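Local coordinates for cell division protein FtsI/penicillin binding protein 2 (Legionella pneumophila subsp. pneumophila ATCC 43290, PDB 4ZTK), which probably catalyses the D,D-transpeptidase reaction that cross-links septal peptidoglycan during cell division, at residues A125-A130 with N223-N228; L155-F160 with S211-E216; E29-T34 with F303-M308. All blocks are in the same frame, centred on the assembly; numbering follows the deposited sequence.

Interaction 1: A125-A130 with N223-N228; sequences ASLADA and NHMLEN
Met225, a selenomethionine here, reaches from helix 216-231 to the first turn of helix 127-133 and ends against Leu127 and Ala128. Its CG lies anti to the carbonyl carbon (chi1 -72°), and beyond it the chain is extended, which carries the methyl group right up to the neighbouring helix. There CE stands 3.6 Å from the backbone N of Ala128 and 3.7 Å from CG of Leu127. The Leu127 side chain runs at about a right angle to that of Met225, so the methyl group meets CB, CG and CD2 along the flank of the leucine. Nearer the root of the methionine, CG lies 4.0 Å from CB of Ala128. The small methyl of alanine suits this place, because the two helices come close here: the CA atoms of Ala128 and Met225 are 5.3 Å apart. A long unbranched side chain can pass beside it and still touch the leucine beyond. Both helices belong to the penicillin-binding transpeptidase fold, and helix 127-133 begins at this contact with a capping box. Ser126 is its N-cap: OG accepts a weak bond from Asp129 N, while Ser126 N donates in return to Asp129 OD2 over 3.2 Å, nearly straight at 169°. That donor comes to the anti side of OD2, tilted out of the carboxylate plane. The negative carboxylate at the amino end of the helix is probably favoured by the helix dipole. Leu127 also packs on Ala87 and Ile91 of helix 83-92 and on Val142 of helix 136-146, so its branched apolar end serves several helices at once.

Interaction 2: L155-F160 with S211-E216; sequences LTEFGF and SAIISE
The ring of Phe158 carries Ile213 on one face: CG2 of the isoleucine sits 3.8 Å above the ring plane, over its centre. The line from this methyl carbon to the ring centroid is only 9° off the ring normal, a well-directed CH-pi contact. Ile214 CG2 approaches the same ring obliquely and comes to 3.7 Å from CZ of Phe158. Outside the two segments, Phe85 packs edge-to-face with Phe158, and Ile198 and Leu199 of helix 189-200 also touch it.

CG1 of Ile213 lies beside its backbone N and anti to the carbonyl carbon (chi1 -59°), which leaves CG2 anti to the N and set against the ring. The CG1 branch runs to the helix end, with CD1 3.9 Å from the carbonyl O of Glu157. A beta-branched residue thus meets both the aromatic ring and the backbone at the end of helix 148-157. Glu157 adds its aliphatic stem, with CB 4.1 Å from Ile213 CG2, while its carboxylate forms salt bridges with Lys153 and Lys154.

The helix terminates in a Schellman motif. Gly159 has a positive phi of 100°, and at its backbone angles a CB would press against the carbonyl O of Phe158, hence glycine. Phe160 N donates to Leu155 O at 3.0 Å and Gly159 N to Thr156 O.

Across the two segments the contact is therefore apolar, resting on dispersion and on methyl C-H groups against pi electrons. Lys154 NZ, bound to both Glu157 OE2 and Ile213 O, ties the segments by charge at the border, whereas the ring side depends on close apolar fit.

Interaction 3: E29-T34 with F303-M308; sequences EKQITT and FRNVAM
Two helices, 22-38 and 295-310, pack side by side on the five-stranded antiparallel sheet, an arrangement of the kind found in the penicillin-binding and beta-lactamase fold. Between segments 29-34 and 303-308, Gln31 makes the contact. Its chain is bent at chi2 (-68°), laying the aliphatic part against Val306 and the amide against Asn305. CG of Gln31 is 3.6 Å from CG2 of Val306, the two side chains passing flank to flank and pointing opposite ways. Valine suits this position between helix and sheet: it is buried and also touches Ile46 and Ile48 of strand 43-49 and Leu276 of strand 274-281. Farther out, Gln31 crosses Asn305 at about a right angle, their amide planes 37° apart, and OE1 of Gln31 lies 3.6 Å from CB of Asn305. Both residues are partly exposed, which suits polar amides that share a water. NE2 of Gln31 has a weak hydrogen bond to Asp309 OD2, one turn beyond Asn305. The bridging water donates to Gln31 OE1 at 2.7 Å and accepts a weak, 3.4 Å bond from Asn305 ND2.

In the fold
The three contacts are nested along the chain: interaction 2 falls within the loop closed by interaction 1, and interaction 1 within that closed by interaction 3. Strand 211-212 and helix 216-231 are consecutive, yet interactions 1 and 2 have centres about 19 Å apart and do not touch. Helix 83-92 meets both, at Leu127 and at Ile214. Ser80 and Lys83 at its start, with Lys248 of a K(T/S)G-type motif, are consistent with the active site of a penicillin-binding transpeptidase; Leu127 is near these residues without touching them. Interaction 3 belongs to the helices on the sheet, its centre about 26 Å from that of interaction 1 and about 29 Å from that of interaction 2, across the chain's centre.

Interaction 1: A125-A130 with N223-N228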
loop_
_atom_site.group_PDB
_atom_site.type_symbol
_atom_site.label_atom_id
_atom_site.label_comp_id
_atom_site.label_asym_id
_atom_site.label_seq_id
_atom_site.Cartn_x
_atom_site.Cartn_y
_atom_site.Cartn_z
ATOM N N ALA A 125 19.682 7.445 10.785
ATOM C CA ALA A 125 18.763 8.370 10.132
ATOM C C ALA A 125 18.850 8.252 8.612
ATOM O O ALA A 125 18.848 9.257 7.899
ATOM C CB ALA A 125 19.049 9.796 10.575
ATOM N N SER A 126 18.921 7.016 8.125
ATOM C CA SER A 126 19.046 6.749 6.694
ATOM C C SER A 126 17.685 6.698 6.004
ATOM O O SER A 126 16.640 6.760 6.654
ATOM C CB SER A 126 19.781 5.427 6.463
ATOM O OG SER A 126 19.031 4.336 6.977
ATOM N N LEU A 127 17.704 6.581 4.683
ATOM C CA LEU A 127 16.465 6.503 3.928
ATOM C C LEU A 127 15.708 5.241 4.325
ATOM O O LEU A 127 14.480 5.253 4.435
ATOM C CB LEU A 127 16.737 6.538 2.423
ATOM C CG LEU A 127 15.515 6.456 1.505
ATOM C CD1 LEU A 127 14.465 7.495 1.871
ATOM C CD2 LEU A 127 15.938 6.616 0.056
ATOM N N ALA A 128 16.448 4.162 4.565
ATOM C CA ALA A 128 15.852 2.901 4.992
ATOM C C ALA A 128 15.125 3.065 6.321
ATOM O O ALA A 128 14.046 2.513 6.521
ATOM C CB ALA A 128 16.918 1.823 5.102
ATOM N N ASP A 129 15.728 3.828 7.227
ATOM C CA ASP A 129 15.135 4.088 8.534
ATOM C C ASP A 129 13.863 4.913 8.384
ATOM O O ASP A 129 12.879 4.693 9.093
ATOM C CB ASP A 129 16.126 4.835 9.435
ATOM C CG ASP A 129 17.303 3.977 9.852
ATOM O OD1 ASP A 129 17.137 2.742 9.941
ATOM O OD2 ASP A 129 18.394 4.539 10.098
ATOM N N ALA A 130 13.899 5.868 7.459
ATOM C CA ALA A 130 12.770 6.759 7.224
ATOM C C ALA A 130 11.576 6.009 6.642
ATOM O O ALA A 130 10.433 6.317 6.962
ATOM C CB ALA A 130 13.179 7.921 6.318
ATOM N N ASN A 223 13.135 -3.414 -2.001
ATOM C CA ASN A 223 12.664 -4.636 -1.367
ATOM C C ASN A 223 13.274 -4.813 0.025
ATOM O O ASN A 223 12.579 -5.182 0.974
ATOM C CB ASN A 223 12.959 -5.851 -2.248
ATOM C CG ASN A 223 12.467 -7.146 -1.633
ATOM O OD1 ASN A 223 11.263 -7.399 -1.574
ATOM N ND2 ASN A 223 13.397 -7.972 -1.170
ATOM N N HIS A 224 14.569 -4.534 0.145
ATOM C CA HIS A 224 15.242 -4.600 1.440
ATOM C C HIS A 224 14.607 -3.620 2.429
ATOM O O HIS A 224 14.392 -3.945 3.598
ATOM C CB HIS A 224 16.732 -4.298 1.283
ATOM C CG HIS A 224 17.503 -4.355 2.565
ATOM N ND1 HIS A 224 17.831 -5.541 3.185
ATOM C CD2 HIS A 224 18.015 -3.369 3.341
ATOM C CE1 HIS A 224 18.513 -5.284 4.288
ATOM N NE2 HIS A 224 18.637 -3.975 4.406
HETATM N N MSE A 225 14.298 -2.422 1.947
HETATM C CA MSE A 225 13.665 -1.404 2.779
HETATM C C MSE A 225 12.272 -1.818 3.226
HETATM O O MSE A 225 11.873 -1.551 4.360
HETATM C CB MSE A 225 13.600 -0.066 2.038
HETATM C CG MSE A 225 14.951 0.622 1.887
HETATM SE SE MSE A 225 14.800 2.408 1.104
HETATM C CE MSE A 225 16.683 2.918 1.176
ATOM N N LEU A 226 11.531 -2.469 2.336
ATOM C CA LEU A 226 10.191 -2.938 2.674
ATOM C C LEU A 226 10.202 -4.132 3.636
ATOM O O LEU A 226 9.301 -4.273 4.458
ATOM C CB LEU A 226 9.414 -3.282 1.412
ATOM C CG LEU A 226 8.932 -2.067 0.630
ATOM C CD1 LEU A 226 8.243 -2.503 -0.654
ATOM C CD2 LEU A 226 7.994 -1.240 1.494
ATOM N N GLU A 227 11.210 -4.993 3.523
ATOM C CA GLU A 227 11.383 -6.091 4.477
ATOM C C GLU A 227 11.745 -5.540 5.848
ATOM O O GLU A 227 11.257 -6.013 6.877
ATOM C CB GLU A 227 12.491 -7.043 4.024
ATOM C CG GLU A 227 12.106 -7.984 2.913
ATOM C CD GLU A 227 13.154 -9.062 2.681
ATOM O OE1 GLU A 227 13.614 -9.209 1.528
ATOM O OE2 GLU A 227 13.516 -9.764 3.650
ATOM N N ASN A 228 12.620 -4.540 5.847
ATOM C CA ASN A 228 13.060 -3.903 7.075
ATOM C C ASN A 228 11.944 -3.105 7.734
ATOM O O ASN A 228 11.875 -3.014 8.961
ATOM C CB ASN A 228 14.257 -2.998 6.799
ATOM C CG ASN A 228 14.857 -2.436 8.064
ATOM O OD1 ASN A 228 15.348 -3.182 8.910
ATOM N ND2 ASN A 228 14.827 -1.115 8.200
#

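Interaction 2: L155-F160 with S211-E216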
loop_
_atom_site.group_PDB
_atom_site.type_symbol
_atom_site.label_atom_id
_atom_site.label_comp_id
_atom_site.label_asym_id
_atom_site.label_seq_id
_atom_site.Cartn_x
_atom_site.Cartn_y
_atom_site.Cartn_z
ATOM N N LEU A 155 6.552 8.284 -10.793
ATOM C CA LEU A 155 5.337 7.819 -10.123
ATOM C C LEU A 155 4.222 7.531 -11.131
ATOM O O LEU A 155 3.411 6.624 -10.929
ATOM C CB LEU A 155 4.866 8.801 -9.048
ATOM C CG LEU A 155 5.284 8.402 -7.627
ATOM C CD1 LEU A 155 6.802 8.356 -7.492
ATOM C CD2 LEU A 155 4.674 9.333 -6.590
ATOM N N THR A 156 4.195 8.295 -12.219
ATOM C CA THR A 156 3.242 8.045 -13.292
ATOM C C THR A 156 3.515 6.674 -13.901
ATOM O O THR A 156 2.594 5.896 -14.145
ATOM C CB THR A 156 3.304 9.148 -14.375
ATOM O OG1 THR A 156 2.771 10.364 -13.837
ATOM C CG2 THR A 156 2.495 8.752 -15.619
ATOM N N GLU A 157 4.790 6.377 -14.114
ATOM C CA GLU A 157 5.195 5.074 -14.629
ATOM C C GLU A 157 4.833 3.917 -13.698
ATOM O O GLU A 157 4.662 2.786 -14.153
ATOM C CB GLU A 157 6.692 5.065 -14.933
ATOM C CG GLU A 157 7.058 5.893 -16.152
ATOM C CD GLU A 157 8.551 5.927 -16.415
ATOM O OE1 GLU A 157 8.975 6.652 -17.339
ATOM O OE2 GLU A 157 9.300 5.232 -15.699
ATOM N N PHE A 158 4.732 4.192 -12.399
ATOM C CA PHE A 158 4.296 3.187 -11.432
ATOM C C PHE A 158 2.775 3.014 -11.397
ATOM O O PHE A 158 2.259 2.175 -10.651
ATOM C CB PHE A 158 4.788 3.527 -10.021
ATOM C CG PHE A 158 6.167 3.011 -9.717
ATOM C CD1 PHE A 158 6.403 1.651 -9.612
ATOM C CD2 PHE A 158 7.221 3.891 -9.512
ATOM C CE1 PHE A 158 7.670 1.169 -9.321
ATOM C CE2 PHE A 158 8.495 3.419 -9.219
ATOM C CZ PHE A 158 8.719 2.056 -9.127
ATOM N N GLY A 159 2.061 3.820 -12.179
ATOM C CA GLY A 159 0.616 3.706 -12.260
ATOM C C GLY A 159 -0.131 4.727 -11.420
ATOM O O GLY A 159 -1.342 4.612 -11.236
ATOM N N PHE A 160 0.581 5.726 -10.906
ATOM C CA PHE A 160 -0.057 6.770 -10.112
ATOM C C PHE A 160 -0.510 7.958 -10.961
ATOM O O PHE A 160 0.190 8.396 -11.875
ATOM C CB PHE A 160 0.868 7.253 -8.987
ATOM C CG PHE A 160 1.111 6.227 -7.928
ATOM C CD1 PHE A 160 0.191 6.035 -6.910
ATOM C CD2 PHE A 160 2.253 5.442 -7.952
ATOM C CE1 PHE A 160 0.409 5.080 -5.926
ATOM C CE2 PHE A 160 2.479 4.482 -6.972
ATOM C CZ PHE A 160 1.554 4.300 -5.958
ATOM N N SER A 211 8.383 -4.054 -18.983
ATOM C CA SER A 211 9.506 -3.127 -19.021
ATOM C C SER A 211 9.979 -2.815 -17.607
ATOM O O SER A 211 9.178 -2.757 -16.678
ATOM C CB SER A 211 9.104 -1.832 -19.728
ATOM O OG SER A 211 8.773 -2.076 -21.084
ATOM N N ALA A 212 11.283 -2.614 -17.451
ATOM C CA ALA A 212 11.848 -2.242 -16.162
ATOM C C ALA A 212 11.514 -0.792 -15.840
ATOM O O ALA A 212 11.951 0.120 -16.538
ATOM C CB ALA A 212 13.356 -2.454 -16.160
ATOM N N ILE A 213 10.728 -0.585 -14.789
ATOM C CA ILE A 213 10.399 0.761 -14.330
ATOM C C ILE A 213 11.555 1.328 -13.513
ATOM O O ILE A 213 11.893 2.504 -13.630
ATOM C CB ILE A 213 9.103 0.774 -13.497
ATOM C CG1 ILE A 213 7.942 0.238 -14.332
ATOM C CG2 ILE A 213 8.791 2.178 -13.008
ATOM C CD1 ILE A 213 7.788 0.941 -15.672
ATOM N N ILE A 214 12.161 0.482 -12.686
ATOM C CA ILE A 214 13.374 0.861 -11.970
ATOM C C ILE A 214 14.451 -0.205 -12.145
ATOM O O ILE A 214 14.151 -1.349 -12.491
ATOM C CB ILE A 214 13.110 1.105 -10.468
ATOM C CG1 ILE A 214 12.440 -0.112 -9.829
ATOM C CG2 ILE A 214 12.261 2.350 -10.276
ATOM C CD1 ILE A 214 12.305 -0.010 -8.296
ATOM N N SER A 215 15.703 0.174 -11.910
ATOM C CA SER A 215 16.834 -0.738 -12.088
ATOM C C SER A 215 16.783 -1.911 -11.116
ATOM O O SER A 215 16.012 -1.903 -10.155
ATOM C CB SER A 215 18.151 0.009 -11.888
ATOM O OG SER A 215 18.314 0.366 -10.522
ATOM N N GLU A 216 17.617 -2.917 -11.369
ATOM C CA GLU A 216 17.707 -4.072 -10.483
ATOM C C GLU A 216 18.232 -3.651 -9.119
ATOM O O GLU A 216 17.734 -4.103 -8.087
ATOM C CB GLU A 216 18.615 -5.144 -11.080
ATOM C CG GLU A 216 18.083 -5.765 -12.358
ATOM C CD GLU A 216 18.966 -6.888 -12.865
ATOM O OE1 GLU A 216 20.035 -7.125 -12.263
ATOM O OE2 GLU A 216 18.589 -7.534 -13.867
#

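Interaction 3: E29-T34 with F303-M308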
loop_
_atom_site.group_PDB
_atom_site.type_symbol
_atom_site.label_atom_id
_atom_site.label_comp_id
_atom_site.label_asym_id
_atom_site.label_seq_id
_atom_site.Cartn_x
_atom_site.Cartn_y
_atom_site.Cartn_z
ATOM N N GLU A 29 -12.537 -13.363 2.155
ATOM C CA GLU A 29 -13.915 -13.202 2.604
ATOM C C GLU A 29 -14.070 -13.447 4.101
ATOM O O GLU A 29 -14.721 -12.669 4.779
ATOM C CB GLU A 29 -14.859 -14.104 1.807
ATOM C CG GLU A 29 -15.280 -13.513 0.472
ATOM C CD GLU A 29 -16.034 -14.504 -0.394
ATOM O OE1 GLU A 29 -15.980 -15.715 -0.092
ATOM O OE2 GLU A 29 -16.679 -14.074 -1.373
ATOM N N LYS A 30 -13.465 -14.516 4.614
ATOM C CA LYS A 30 -13.498 -14.798 6.050
ATOM C C LYS A 30 -12.744 -13.743 6.856
ATOM O O LYS A 30 -13.181 -13.343 7.937
ATOM C CB LYS A 30 -12.888 -16.167 6.357
ATOM C CG LYS A 30 -13.590 -17.327 5.701
ATOM C CD LYS A 30 -12.992 -18.660 6.128
ATOM C CE LYS A 30 -11.549 -18.800 5.668
ATOM N NZ LYS A 30 -10.983 -20.127 6.044
ATOM N N GLN A 31 -11.598 -13.314 6.340
ATOM C CA GLN A 31 -10.712 -12.434 7.095
ATOM C C GLN A 31 -11.214 -10.995 7.204
ATOM O O GLN A 31 -11.171 -10.408 8.284
ATOM C CB GLN A 31 -9.293 -12.458 6.517
ATOM C CG GLN A 31 -8.580 -13.801 6.633
ATOM C CD GLN A 31 -8.248 -14.181 8.068
ATOM O OE1 GLN A 31 -8.385 -13.372 8.990
ATOM N NE2 GLN A 31 -7.806 -15.419 8.261
ATOM N N ILE A 32 -11.681 -10.419 6.098
ATOM C CA ILE A 32 -12.098 -9.011 6.125
ATOM C C ILE A 32 -13.402 -8.825 6.897
ATOM O O ILE A 32 -13.594 -7.828 7.592
ATOM C CB ILE A 32 -12.215 -8.381 4.710
ATOM C CG1 ILE A 32 -12.294 -6.857 4.816
ATOM C CG2 ILE A 32 -13.425 -8.921 3.939
ATOM C CD1 ILE A 32 -11.102 -6.228 5.519
ATOM N N THR A 33 -14.295 -9.798 6.782
ATOM C CA THR A 33 -15.583 -9.707 7.441
ATOM C C THR A 33 -15.365 -9.794 8.959
ATOM O O THR A 33 -16.013 -9.087 9.736
ATOM C CB THR A 33 -16.526 -10.809 6.915
ATOM O OG1 THR A 33 -17.863 -10.580 7.374
ATOM C CG2 THR A 33 -16.046 -12.158 7.375
ATOM N N THR A 34 -14.410 -10.626 9.367
ATOM C CA THR A 34 -14.078 -10.805 10.772
ATOM C C THR A 34 -13.391 -9.553 11.305
ATOM O O THR A 34 -13.696 -9.080 12.400
ATOM C CB THR A 34 -13.135 -12.007 10.963
ATOM O OG1 THR A 34 -13.779 -13.202 10.497
ATOM C CG2 THR A 34 -12.753 -12.170 12.432
ATOM N N PHE A 303 -3.319 -8.482 7.129
ATOM C CA PHE A 303 -2.395 -8.919 6.081
ATOM C C PHE A 303 -1.720 -10.235 6.478
ATOM O O PHE A 303 -1.660 -11.178 5.688
ATOM C CB PHE A 303 -1.339 -7.831 5.862
ATOM C CG PHE A 303 -0.275 -8.172 4.840
ATOM C CD1 PHE A 303 0.793 -9.001 5.165
ATOM C CD2 PHE A 303 -0.306 -7.604 3.575
ATOM C CE1 PHE A 303 1.784 -9.291 4.236
ATOM C CE2 PHE A 303 0.689 -7.881 2.645
ATOM C CZ PHE A 303 1.732 -8.726 2.977
ATOM N N ARG A 304 -1.203 -10.280 7.703
ATOM C CA ARG A 304 -0.511 -11.459 8.217
ATOM C C ARG A 304 -1.382 -12.715 8.176
ATOM O O ARG A 304 -0.937 -13.776 7.734
ATOM C CB ARG A 304 -0.035 -11.214 9.648
ATOM C CG ARG A 304 0.683 -12.408 10.275
ATOM C CD ARG A 304 0.871 -12.224 11.774
ATOM N NE ARG A 304 1.686 -13.284 12.358
ATOM C CZ ARG A 304 1.605 -13.682 13.625
ATOM N NH1 ARG A 304 0.733 -13.115 14.450
ATOM N NH2 ARG A 304 2.394 -14.652 14.067
ATOM N N ASN A 305 -2.623 -12.592 8.639
ATOM C CA ASN A 305 -3.522 -13.743 8.686
ATOM C C ASN A 305 -3.858 -14.271 7.296
ATOM O O ASN A 305 -3.902 -15.477 7.083
ATOM C CB ASN A 305 -4.802 -13.416 9.462
ATOM C CG ASN A 305 -4.535 -13.127 10.929
ATOM O OD1 ASN A 305 -3.556 -13.607 11.500
ATOM N ND2 ASN A 305 -5.409 -12.337 11.544
ATOM N N VAL A 306 -4.097 -13.365 6.353
ATOM C CA VAL A 306 -4.385 -13.776 4.984
ATOM C C VAL A 306 -3.160 -14.448 4.372
ATOM O O VAL A 306 -3.264 -15.505 3.749
ATOM C CB VAL A 306 -4.816 -12.583 4.110
ATOM C CG1 VAL A 306 -4.902 -12.994 2.649
ATOM C CG2 VAL A 306 -6.149 -12.035 4.594
ATOM N N ALA A 307 -2.000 -13.829 4.571
ATOM C CA ALA A 307 -0.733 -14.353 4.073
ATOM C C ALA A 307 -0.441 -15.756 4.591
ATOM O O ALA A 307 -0.005 -16.622 3.838
ATOM C CB ALA A 307 0.408 -13.411 4.428
HETATM N N MSE A 308 -0.678 -15.985 5.876
HETATM C CA MSE A 308 -0.447 -17.311 6.439
HETATM C C MSE A 308 -1.418 -18.341 5.871
HETATM O O MSE A 308 -1.036 -19.480 5.612
HETATM C CB MSE A 308 -0.492 -17.282 7.966
HETATM C CG MSE A 308 0.782 -16.713 8.573
HETATM SE SE MSE A 308 0.705 -16.467 10.493
HETATM C CE MSE A 308 0.426 -18.329 11.026
HETATM O O HOH W 1 -8.288 -10.978 10.219
#